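Local structure of glycosyl transferase family 8 (Streptococcus pneumoniae, 5GVV) at residues I20-N31 and L105-T116. The protein transfers galactose from UDP-galactose to the terminal glucose of already glycosylated serine-rich repeat protein PsrP, a step in its polymorphic O-glycosylation. Residues are numbered along the deposited sequence; the frame is centred on the assembly and turned at random.
Sequences IETAMKSLCRHN and LDSDLIVTGDLT. With MN (manganese (II) ion), chain C; UDP (uridine-5'-diphosphate), chain D.
Helix 20-30, part of helix 17-30, and strand 109-111 run nearly parallel, 15° between their directions, their axes approaching to 6.4 Å; the two backbones stay in register from I20 beside S107 to H30 beside G113. In this GT-A fold the strand follows the DxD motif, whose D106 and D108 bind manganese together with H227 and the UDP diphosphate. S107, between them, packs its CB on I20 while its OG hydrogen-bonds to ribose O2'. A helix side chain can satisfy a strand N-H that faces it, as S26 does: its OG, set between backbone N and carbonyl carbon (chi1 66°), donates to A23 O at 2.7 Å and accepts from V111 N at 2.9 Å, two bonds gripping the hydroxyl. A23 CB presses on L109 O at 3.3 Å, T22 CG2 meets I110 CD1, and V111 CB lies against the L27 backbone. The H30 ring receives G113 CA over one face, a CH-pi contact, while its NE2 is hydrogen-bonded to the Y250 hydroxyl. Further along, N31 ND2 donates to L27 O, in that carbonyl's plane, and to G113 O, from above the plane. N31 OD1 accepts an almost straight bond from L115 N, 2.8 Å long, on a lone pair.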
ATOM      1  N   ILE A  20       4.906   5.305   4.738  1.00  9.91           N
ATOM      2  CA  ILE A  20       6.359   5.399   4.663  1.00 10.99           C
ATOM      3  C   ILE A  20       6.790   5.819   3.265  1.00  9.41           C
ATOM      4  O   ILE A  20       7.604   6.730   3.114  1.00 10.03           O
ATOM      5  CB  ILE A  20       7.037   4.057   5.008  1.00 13.17           C
ATOM      6  CG1 ILE A  20       6.670   3.619   6.425  1.00 12.39           C
ATOM      7  CG2 ILE A  20       8.563   4.151   4.843  1.00  9.77           C
ATOM      8  CD1 ILE A  20       7.084   2.186   6.743  1.00 14.49           C
ATOM      9  N   GLU A  21       6.242   5.167   2.244  1.00  8.82           N
ATOM     10  CA  GLU A  21       6.655   5.449   0.873  1.00 11.28           C
ATOM     11  C   GLU A  21       6.245   6.846   0.425  1.00  9.36           C
ATOM     12  O   GLU A  21       7.003   7.520  -0.274  1.00 10.17           O
ATOM     13  CB  GLU A  21       6.113   4.391  -0.103  1.00  9.95           C
ATOM     14  CG  GLU A  21       6.732   4.501  -1.494  1.00  9.49           C
ATOM     15  CD  GLU A  21       6.377   3.340  -2.408  1.00 15.59           C
ATOM     16  OE1 GLU A  21       5.890   2.301  -1.906  1.00 16.04           O
ATOM     17  OE2 GLU A  21       6.590   3.475  -3.632  1.00 15.74           O
ATOM     18  N   THR A  22       5.045   7.270   0.820  1.00  9.74           N
ATOM     19  CA  THR A  22       4.575   8.624   0.537  1.00  8.89           C
ATOM     20  C   THR A  22       5.466   9.689   1.184  1.00  9.87           C
ATOM     21  O   THR A  22       5.801  10.692   0.556  1.00 10.30           O
ATOM     22  CB  THR A  22       3.128   8.815   1.005  1.00 11.20           C
ATOM     23  OG1 THR A  22       2.270   7.943   0.255  1.00 13.01           O
ATOM     24  CG2 THR A  22       2.676  10.253   0.786  1.00  9.33           C
ATOM     25  N   ALA A  23       5.846   9.474   2.439  1.00 10.21           N
ATOM     26  CA  ALA A  23       6.710  10.431   3.133  1.00 11.09           C
ATOM     27  C   ALA A  23       8.078  10.496   2.461  1.00 11.60           C
ATOM     28  O   ALA A  23       8.638  11.580   2.279  1.00 10.22           O
ATOM     29  CB  ALA A  23       6.851  10.056   4.588  1.00 10.22           C
HETATM   30  N   MSE A  24       8.630   9.333   2.079  1.00 10.50           N
HETATM   31  CA  MSE A  24       9.903   9.294   1.381  1.00  9.25           C
HETATM   32  C   MSE A  24       9.804   9.948   0.038  1.00 11.79           C
HETATM   33  O   MSE A  24      10.677  10.685  -0.374  1.00 12.59           O
HETATM   34  CB  MSE A  24      10.477   7.844   1.237  1.00 30.00           C
HETATM   35  CG  MSE A  24      10.886   7.212   2.547  1.00 30.00           C
HETATM   36 SE   MSE A  24      11.396   5.293   2.223  1.00 30.00          SE
HETATM   37  CE  MSE A  24      12.491   5.887   0.746  1.00 30.00           C
ATOM     38  N   LYS A  25       8.732   9.680  -0.708  1.00 10.40           N
ATOM     39  CA  LYS A  25       8.535  10.334  -2.005  1.00 10.39           C
ATOM     40  C   LYS A  25       8.561  11.857  -1.886  1.00 10.22           C
ATOM     41  O   LYS A  25       9.197  12.534  -2.697  1.00 10.17           O
ATOM     42  CB  LYS A  25       7.226   9.880  -2.660  1.00  9.94           C
ATOM     43  CG  LYS A  25       7.356   8.576  -3.432  1.00 13.54           C
ATOM     44  CD  LYS A  25       6.207   8.355  -4.414  1.00 14.18           C
ATOM     45  CE  LYS A  25       4.931   7.925  -3.722  1.00 16.78           C
ATOM     46  NZ  LYS A  25       3.968   7.277  -4.676  1.00 11.30           N
ATOM     47  N   SER A  26       7.878  12.394  -0.880  1.00  8.55           N
ATOM     48  CA  SER A  26       7.832  13.846  -0.698  1.00 12.38           C
ATOM     49  C   SER A  26       9.222  14.389  -0.365  1.00 11.39           C
ATOM     50  O   SER A  26       9.618  15.440  -0.872  1.00 14.59           O
ATOM     51  CB  SER A  26       6.808  14.235   0.374  1.00  9.86           C
ATOM     52  OG  SER A  26       7.179  13.784   1.665  1.00 12.03           O
ATOM     53  N   LEU A  27       9.965  13.657   0.464  1.00 10.96           N
ATOM     54  CA  LEU A  27      11.345  14.014   0.810  1.00 13.69           C
ATOM     55  C   LEU A  27      12.261  14.030  -0.420  1.00 13.44           C
ATOM     56  O   LEU A  27      13.019  14.989  -0.631  1.00 14.62           O
ATOM     57  CB  LEU A  27      11.891  13.046   1.868  1.00 11.96           C
ATOM     58  CG  LEU A  27      13.358  13.161   2.298  1.00 10.48           C
ATOM     59  CD1 LEU A  27      13.639  14.497   2.960  1.00 11.39           C
ATOM     60  CD2 LEU A  27      13.741  12.028   3.224  1.00  9.03           C
ATOM     61  N   CYS A  28      12.182  12.977  -1.232  1.00 12.17           N
ATOM     62  CA  CYS A  28      13.058  12.828  -2.396  1.00 12.91           C
ATOM     63  C   CYS A  28      12.666  13.772  -3.526  1.00 12.86           C
ATOM     64  O   CYS A  28      13.498  14.142  -4.354  1.00 12.16           O
ATOM     65  CB  CYS A  28      13.034  11.380  -2.901  1.00 12.03           C
ATOM     66  SG  CYS A  28      13.730  10.186  -1.747  1.00 15.70           S
ATOM     67  N   ARG A  29      11.389  14.140  -3.569  1.00 11.95           N
ATOM     68  CA  ARG A  29      10.899  15.098  -4.548  1.00 12.32           C
ATOM     69  C   ARG A  29      11.663  16.423  -4.459  1.00 14.65           C
ATOM     70  O   ARG A  29      11.948  17.058  -5.481  1.00 16.14           O
ATOM     71  CB  ARG A  29       9.406  15.338  -4.320  1.00 16.17           C
ATOM     72  CG  ARG A  29       8.804  16.449  -5.166  1.00 20.04           C
ATOM     73  CD  ARG A  29       8.939  16.159  -6.654  1.00 21.23           C
ATOM     74  NE  ARG A  29       8.220  17.145  -7.453  1.00 22.25           N
ATOM     75  CZ  ARG A  29       8.760  18.269  -7.917  1.00 26.99           C
ATOM     76  NH1 ARG A  29      10.030  18.558  -7.672  1.00 29.73           N
ATOM     77  NH2 ARG A  29       8.027  19.109  -8.631  1.00 37.37           N
ATOM     78  N   HIS A  30      12.020  16.821  -3.239  1.00 11.18           N
ATOM     79  CA  HIS A  30      12.571  18.153  -3.017  1.00 16.25           C
ATOM     80  C   HIS A  30      14.016  18.151  -2.513  1.00 16.14           C
ATOM     81  O   HIS A  30      14.617  19.215  -2.360  1.00 15.75           O
ATOM     82  CB  HIS A  30      11.683  18.927  -2.038  1.00 14.39           C
ATOM     83  CG  HIS A  30      10.269  19.088  -2.504  1.00 15.95           C
ATOM     84  ND1 HIS A  30       9.907  19.970  -3.500  1.00 17.42           N
ATOM     85  CD2 HIS A  30       9.125  18.478  -2.109  1.00 14.76           C
ATOM     86  CE1 HIS A  30       8.604  19.898  -3.699  1.00 17.17           C
ATOM     87  NE2 HIS A  30       8.104  18.999  -2.869  1.00 16.10           N
ATOM     88  N   ASN A  31      14.565  16.963  -2.262  1.00 15.60           N
ATOM     89  CA  ASN A  31      15.914  16.835  -1.721  1.00 12.94           C
ATOM     90  C   ASN A  31      16.664  15.648  -2.327  1.00 16.01           C
ATOM     91  O   ASN A  31      16.188  14.511  -2.273  1.00 12.64           O
ATOM     92  CB  ASN A  31      15.870  16.684  -0.194  1.00 12.36           C
ATOM     93  CG  ASN A  31      15.166  17.843   0.495  1.00 18.63           C
ATOM     94  OD1 ASN A  31      15.807  18.779   0.986  1.00 14.77           O
ATOM     95  ND2 ASN A  31      13.838  17.782   0.539  1.00 14.68           N
ATOM     96  N   LEU A 105      12.496  11.144  10.900  1.00 13.15           N
ATOM     97  CA  LEU A 105      11.169  11.622  10.514  1.00 12.79           C
ATOM     98  C   LEU A 105      10.096  10.572  10.764  1.00 12.32           C
ATOM     99  O   LEU A 105      10.285   9.393  10.447  1.00 13.66           O
ATOM    100  CB  LEU A 105      11.141  12.022   9.036  1.00 10.39           C
ATOM    101  CG  LEU A 105      12.067  13.133   8.549  1.00 13.82           C
ATOM    102  CD1 LEU A 105      12.043  13.234   7.031  1.00 13.78           C
ATOM    103  CD2 LEU A 105      11.697  14.466   9.166  1.00 11.60           C
ATOM    104  N   ASP A 106       8.968  11.000  11.325  1.00 12.82           N
ATOM    105  CA  ASP A 106       7.767  10.170  11.347  1.00 14.74           C
ATOM    106  C   ASP A 106       7.360   9.902   9.895  1.00 13.38           C
ATOM    107  O   ASP A 106       7.875  10.543   8.974  1.00 11.97           O
ATOM    108  CB  ASP A 106       6.635  10.905  12.064  1.00 15.27           C
ATOM    109  CG  ASP A 106       6.484  10.497  13.526  1.00 18.35           C
ATOM    110  OD1 ASP A 106       7.402   9.853  14.080  1.00 16.66           O
ATOM    111  OD2 ASP A 106       5.441  10.847  14.126  1.00 14.30           O
ATOM    112  N   SER A 107       6.431   8.976   9.675  1.00 12.29           N
ATOM    113  CA  SER A 107       6.010   8.672   8.312  1.00 12.41           C
ATOM    114  C   SER A 107       4.582   9.122   8.028  1.00 13.90           C
ATOM    115  O   SER A 107       4.065   8.900   6.927  1.00 12.00           O
ATOM    116  CB  SER A 107       6.154   7.183   8.035  1.00 15.71           C
ATOM    117  OG  SER A 107       5.443   6.454   9.014  1.00 22.22           O
ATOM    118  N   ASP A 108       3.945   9.742   9.020  1.00 12.75           N
ATOM    119  CA  ASP A 108       2.651  10.381   8.813  1.00 12.33           C
ATOM    120  C   ASP A 108       2.894  11.853   8.500  1.00 11.51           C
ATOM    121  O   ASP A 108       2.224  12.739   9.034  1.00 14.37           O
ATOM    122  CB  ASP A 108       1.771  10.241  10.058  1.00 13.35           C
ATOM    123  CG  ASP A 108       2.406  10.851  11.293  1.00 15.67           C
ATOM    124  OD1 ASP A 108       3.654  10.932  11.348  1.00 12.41           O
ATOM    125  OD2 ASP A 108       1.659  11.234  12.224  1.00 11.91           O
ATOM    126  N   LEU A 109       3.875  12.112   7.643  1.00 13.77           N
ATOM    127  CA  LEU A 109       4.210  13.483   7.294  1.00 12.38           C
ATOM    128  C   LEU A 109       4.598  13.642   5.835  1.00 11.76           C
ATOM    129  O   LEU A 109       4.835  12.654   5.121  1.00 12.78           O
ATOM    130  CB  LEU A 109       5.307  14.039   8.214  1.00 13.41           C
ATOM    131  CG  LEU A 109       6.665  13.350   8.309  1.00 13.49           C
ATOM    132  CD1 LEU A 109       7.534  13.660   7.107  1.00 13.64           C
ATOM    133  CD2 LEU A 109       7.374  13.769   9.594  1.00 14.86           C
ATOM    134  N   ILE A 110       4.669  14.902   5.415  1.00 11.15           N
ATOM    135  CA  ILE A 110       4.978  15.275   4.041  1.00 11.98           C
ATOM    136  C   ILE A 110       6.018  16.398   4.022  1.00 12.55           C
ATOM    137  O   ILE A 110       5.839  17.415   4.693  1.00 11.34           O
ATOM    138  CB  ILE A 110       3.723  15.801   3.333  1.00 10.20           C
ATOM    139  CG1 ILE A 110       2.674  14.693   3.180  1.00 13.47           C
ATOM    140  CG2 ILE A 110       4.078  16.391   1.974  1.00 11.37           C
ATOM    141  CD1 ILE A 110       3.007  13.666   2.098  1.00 10.53           C
ATOM    142  N   VAL A 111       7.083  16.221   3.241  1.00 12.38           N
ATOM    143  CA  VAL A 111       8.073  17.273   3.015  1.00 13.17           C
ATOM    144  C   VAL A 111       7.686  18.014   1.738  1.00 14.14           C
ATOM    145  O   VAL A 111       7.403  17.383   0.713  1.00 13.50           O
ATOM    146  CB  VAL A 111       9.485  16.671   2.864  1.00 12.63           C
ATOM    147  CG1 VAL A 111      10.524  17.757   2.562  1.00 12.17           C
ATOM    148  CG2 VAL A 111       9.857  15.882   4.117  1.00  8.44           C
ATOM    149  N   THR A 112       7.654  19.345   1.798  1.00 12.88           N
ATOM    150  CA  THR A 112       7.171  20.143   0.673  1.00 14.91           C
ATOM    151  C   THR A 112       8.253  20.981   0.002  1.00 16.83           C
ATOM    152  O   THR A 112       7.970  21.697  -0.965  1.00 20.27           O
ATOM    153  CB  THR A 112       6.041  21.115   1.094  1.00 17.30           C
ATOM    154  OG1 THR A 112       6.574  22.126   1.964  1.00 16.78           O
ATOM    155  CG2 THR A 112       4.918  20.370   1.793  1.00 14.83           C
ATOM    156  N   GLY A 113       9.480  20.904   0.505  1.00 16.40           N
ATOM    157  CA  GLY A 113      10.560  21.682  -0.078  1.00 15.64           C
ATOM    158  C   GLY A 113      11.947  21.322   0.420  1.00 17.69           C
ATOM    159  O   GLY A 113      12.127  20.344   1.153  1.00 17.40           O
ATOM    160  N   ASP A 114      12.927  22.121   0.003  1.00 18.77           N
ATOM    161  CA  ASP A 114      14.332  21.923   0.343  1.00 19.39           C
ATOM    162  C   ASP A 114      14.545  22.047   1.848  1.00 21.10           C
ATOM    163  O   ASP A 114      14.170  23.056   2.444  1.00 21.31           O
ATOM    164  CB  ASP A 114      15.167  22.982  -0.385  1.00 22.32           C
ATOM    165  CG  ASP A 114      16.667  22.744  -0.283  1.00 24.00           C
ATOM    166  OD1 ASP A 114      17.134  22.005   0.616  1.00 25.52           O
ATOM    167  OD2 ASP A 114      17.390  23.325  -1.115  1.00 29.03           O
ATOM    168  N   LEU A 115      15.162  21.031   2.453  1.00 17.04           N
ATOM    169  CA  LEU A 115      15.424  21.035   3.896  1.00 17.85           C
ATOM    170  C   LEU A 115      16.869  21.395   4.249  1.00 19.73           C
ATOM    171  O   LEU A 115      17.318  21.117   5.365  1.00 19.45           O
ATOM    172  CB  LEU A 115      15.078  19.676   4.512  1.00 17.42           C
ATOM    173  CG  LEU A 115      13.639  19.178   4.398  1.00 13.88           C
ATOM    174  CD1 LEU A 115      13.474  17.835   5.082  1.00 13.00           C
ATOM    175  CD2 LEU A 115      12.665  20.198   4.984  1.00 17.05           C
ATOM    176  N   THR A 116      17.583  22.018   3.312  1.00 21.69           N
ATOM    177  CA  THR A 116      19.009  22.335   3.491  1.00 22.72           C
ATOM    178  C   THR A 116      19.334  22.991   4.840  1.00 26.33           C
ATOM    179  O   THR A 116      20.242  22.545   5.549  1.00 27.18           O
ATOM    180  CB  THR A 116      19.539  23.232   2.350  1.00 27.27           C
ATOM    181  OG1 THR A 116      19.474  22.523   1.105  1.00 31.28           O
ATOM    182  CG2 THR A 116      20.978  23.634   2.611  1.00 28.18           C
TER
HETATM  183 MN    MN C 501       3.548  11.275  13.419  1.00 32.61          MN
HETATM  184  N1  UDP D 502       3.946   3.600  12.973  1.00 27.81           N
HETATM  185  C2  UDP D 502       3.986   2.470  12.180  1.00 25.27           C
HETATM  186  N3  UDP D 502       2.853   1.701  11.990  1.00 25.22           N
HETATM  187  C4  UDP D 502       1.667   2.061  12.602  1.00 29.07           C
HETATM  188  C5  UDP D 502       1.630   3.204  13.399  1.00 28.52           C
HETATM  189  C6  UDP D 502       2.807   3.900  13.671  1.00 27.23           C
HETATM  190  O2  UDP D 502       5.041   2.150  11.639  1.00 25.44           O
HETATM  191  O4  UDP D 502       0.655   1.375  12.429  1.00 23.68           O
HETATM  192  C1' UDP D 502       5.179   4.398  13.149  1.00 28.47           C
HETATM  193  C2' UDP D 502       5.238   5.480  12.081  1.00 26.04           C
HETATM  194  O2' UDP D 502       6.575   5.724  11.704  1.00 25.45           O
HETATM  195  C3' UDP D 502       4.700   6.702  12.788  1.00 24.65           C
HETATM  196  C4' UDP D 502       5.165   6.472  14.220  1.00 29.91           C
HETATM  197  O4' UDP D 502       5.167   5.066  14.401  1.00 30.58           O
HETATM  198  O3' UDP D 502       5.229   7.886  12.229  1.00 23.97           O
HETATM  199  C5' UDP D 502       4.266   7.153  15.248  1.00 28.80           C
HETATM  200  O5' UDP D 502       2.931   7.092  14.792  1.00 27.47           O
HETATM  201  PA  UDP D 502       2.122   8.463  14.586  1.00 25.16           P
HETATM  202  O1A UDP D 502       2.875   9.249  13.586  1.00 17.64           O
HETATM  203  O2A UDP D 502       0.733   8.190  14.147  1.00 25.77           O
HETATM  204  O3A UDP D 502       2.127   9.188  16.031  1.00 30.19           O
HETATM  205  PB  UDP D 502       1.889  10.775  16.224  1.00 28.27           P
HETATM  206  O1B UDP D 502       2.279  11.186  17.594  1.00 31.12           O
HETATM  207  O2B UDP D 502       0.445  11.051  16.045  1.00 21.93           O
HETATM  208  O3B UDP D 502       2.679  11.532  15.223  1.00 19.02           O
HETATM  209  O   HOH W   1      18.267  19.756   0.221  1.00 24.15           O